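Local coordinates for Orf11 (Staphylococcus phage P68, PDB 6O43), which is a potential phage lysin, which probably degrades the peptidoglycan of the staphylococcal cell wall, at residues 110-114 against 151-156. Numbering follows the deposited sequence.
Sequences PSWYD and TAAATW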
loop_
_atom_site.group_PDB
_atom_site.type_symbol
_atom_site.label_atom_id
_atom_site.label_comp_id
_atom_site.label_asym_id
_atom_site.label_seq_id
_atom_site.Cartn_x
_atom_site.Cartn_y
_atom_site.Cartn_z
ATOM N N PRO A 110 -8.241 13.913 0.072
ATOM C CA PRO A 110 -6.970 13.840 0.800
ATOM C C PRO A 110 -7.059 14.545 2.145
ATOM O O PRO A 110 -7.876 15.444 2.361
ATOM C CB PRO A 110 -5.975 14.540 -0.137
ATOM C CG PRO A 110 -6.602 14.440 -1.509
ATOM C CD PRO A 110 -8.088 14.578 -1.234
ATOM N N SER A 111 -6.199 14.104 3.061
ATOM C CA SER A 111 -6.130 14.622 4.425
ATOM C C SER A 111 -4.777 15.299 4.599
ATOM O O SER A 111 -3.748 14.623 4.693
ATOM C CB SER A 111 -6.326 13.496 5.438
ATOM O OG SER A 111 -5.890 13.889 6.721
ATOM N N TRP A 112 -4.775 16.630 4.641
ATOM C CA TRP A 112 -3.530 17.380 4.542
ATOM C C TRP A 112 -2.879 17.674 5.888
ATOM O O TRP A 112 -1.722 18.108 5.909
ATOM C CB TRP A 112 -3.770 18.684 3.778
ATOM C CG TRP A 112 -4.210 18.439 2.372
ATOM C CD1 TRP A 112 -5.470 18.577 1.871
ATOM C CD2 TRP A 112 -3.395 17.975 1.292
ATOM N NE1 TRP A 112 -5.486 18.243 0.535
ATOM C CE2 TRP A 112 -4.223 17.871 0.157
ATOM C CE3 TRP A 112 -2.041 17.649 1.170
ATOM C CZ2 TRP A 112 -3.742 17.450 -1.082
ATOM C CZ3 TRP A 112 -1.564 17.231 -0.062
ATOM C CH2 TRP A 112 -2.413 17.136 -1.171
ATOM N N TYR A 113 -3.566 17.436 7.005
ATOM C CA TYR A 113 -2.964 17.643 8.313
ATOM C C TYR A 113 -3.351 16.511 9.251
ATOM O O TYR A 113 -4.399 15.883 9.097
ATOM C CB TYR A 113 -3.364 18.999 8.923
ATOM C CG TYR A 113 -4.817 19.112 9.328
ATOM C CD1 TYR A 113 -5.785 19.510 8.416
ATOM C CD2 TYR A 113 -5.218 18.833 10.627
ATOM C CE1 TYR A 113 -7.114 19.620 8.782
ATOM C CE2 TYR A 113 -6.544 18.944 11.005
ATOM C CZ TYR A 113 -7.488 19.336 10.078
ATOM O OH TYR A 113 -8.808 19.447 10.447
ATOM N N ASP A 114 -2.482 16.264 10.230
ATOM C CA ASP A 114 -2.672 15.194 11.206
ATOM C C ASP A 114 -3.703 15.640 12.237
ATOM O O ASP A 114 -3.411 16.476 13.100
ATOM C CB ASP A 114 -1.336 14.849 11.861
ATOM C CG ASP A 114 -1.461 13.793 12.947
ATOM O OD1 ASP A 114 -2.584 13.307 13.200
ATOM O OD2 ASP A 114 -0.421 13.444 13.548
ATOM N N THR A 151 -5.484 8.705 6.216
ATOM C CA THR A 151 -4.461 9.225 7.109
ATOM C C THR A 151 -3.721 10.357 6.416
ATOM O O THR A 151 -3.594 10.376 5.189
ATOM C CB THR A 151 -3.456 8.146 7.538
ATOM O OG1 THR A 151 -2.711 7.705 6.396
ATOM C CG2 THR A 151 -4.171 6.954 8.163
ATOM N N ALA A 152 -3.242 11.308 7.220
ATOM C CA ALA A 152 -2.446 12.400 6.669
ATOM C C ALA A 152 -1.127 11.887 6.110
ATOM O O ALA A 152 -0.633 12.400 5.098
ATOM C CB ALA A 152 -2.203 13.468 7.739
ATOM N N ALA A 153 -0.546 10.865 6.746
ATOM C CA ALA A 153 0.725 10.321 6.276
ATOM C C ALA A 153 0.597 9.740 4.873
ATOM O O ALA A 153 1.512 9.878 4.052
ATOM C CB ALA A 153 1.243 9.260 7.249
ATOM N N ALA A 154 -0.526 9.083 4.578
ATOM C CA ALA A 154 -0.721 8.538 3.239
ATOM C C ALA A 154 -0.903 9.650 2.216
ATOM O O ALA A 154 -0.416 9.550 1.082
ATOM C CB ALA A 154 -1.920 7.591 3.226
ATOM N N THR A 155 -1.599 10.721 2.598
ATOM C CA THR A 155 -1.753 11.862 1.702
ATOM C C THR A 155 -0.410 12.517 1.415
ATOM O O THR A 155 -0.085 12.812 0.261
ATOM C CB THR A 155 -2.727 12.874 2.302
ATOM O OG1 THR A 155 -4.054 12.340 2.237
ATOM C CG2 THR A 155 -2.660 14.202 1.538
ATOM N N TRP A 156 0.381 12.764 2.463
ATOM C CA TRP A 156 1.711 13.331 2.267
ATOM C C TRP A 156 2.568 12.436 1.381
ATOM O O TRP A 156 3.268 12.925 0.486
ATOM C CB TRP A 156 2.393 13.549 3.617
ATOM C CG TRP A 156 1.690 14.521 4.508
ATOM C CD1 TRP A 156 0.919 15.587 4.128
ATOM C CD2 TRP A 156 1.690 14.518 5.939
ATOM N NE1 TRP A 156 0.445 16.246 5.237
ATOM C CE2 TRP A 156 0.903 15.609 6.361
ATOM C CE3 TRP A 156 2.283 13.699 6.906
ATOM C CZ2 TRP A 156 0.690 15.898 7.705
ATOM C CZ3 TRP A 156 2.072 13.991 8.242
ATOM C CH2 TRP A 156 1.282 15.081 8.629
#
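Thr155, in the first turn of helix 152-159, meets the loop 110-114 with both branches of its side chain. OG1 accepts a nearly straight hydrogen bond from Ser111 N (2.9 Å, 166° at the hydrogen), and the same hydroxyl is also bonded to Ile148 O. With CG2 anti to the backbone N, the methyl group is carried over one face of the Trp112 indole, where CG2 makes a CH-pi contact 3.7 Å from the centre of the six-membered ring. Pro110 CB lies on that same face and touches Thr155 CG2, and beyond the segments Tyr159 packs against both Pro110 and Trp112. The indole nitrogen of Trp112 bonds elsewhere, to Asn131 OD1 on helix 124-136, which ties this ring to a second helix.

One residue further along the helix, Trp156 donates from NE1 to Trp112 O at 2.9 Å. The oxygen lies close to the plane of the indole, at its edge, whereas the donor sits well above the plane of the carbonyl. Ser111 O receives a CA-H...O contact from Ala152 (CA to O 3.2 Å).

Packing thins toward Asp114. Ala152 CB still meets Tyr113 O at 3.5 Å, but Asp114 CB only skirts Trp156 CH2 at 4.2 Å, and Asp114 OD1 bonds to Gly116 N. The exposed Tyr113 starts away from the helix, its ring edge-to-face with His120. Thr151 is the N-cap, OG1 accepting from Ala154 N; on this capped first turn, two hydrogen bonds give Ser111 N and Trp112 O, in an irregular loop, side-chain partners from the helix.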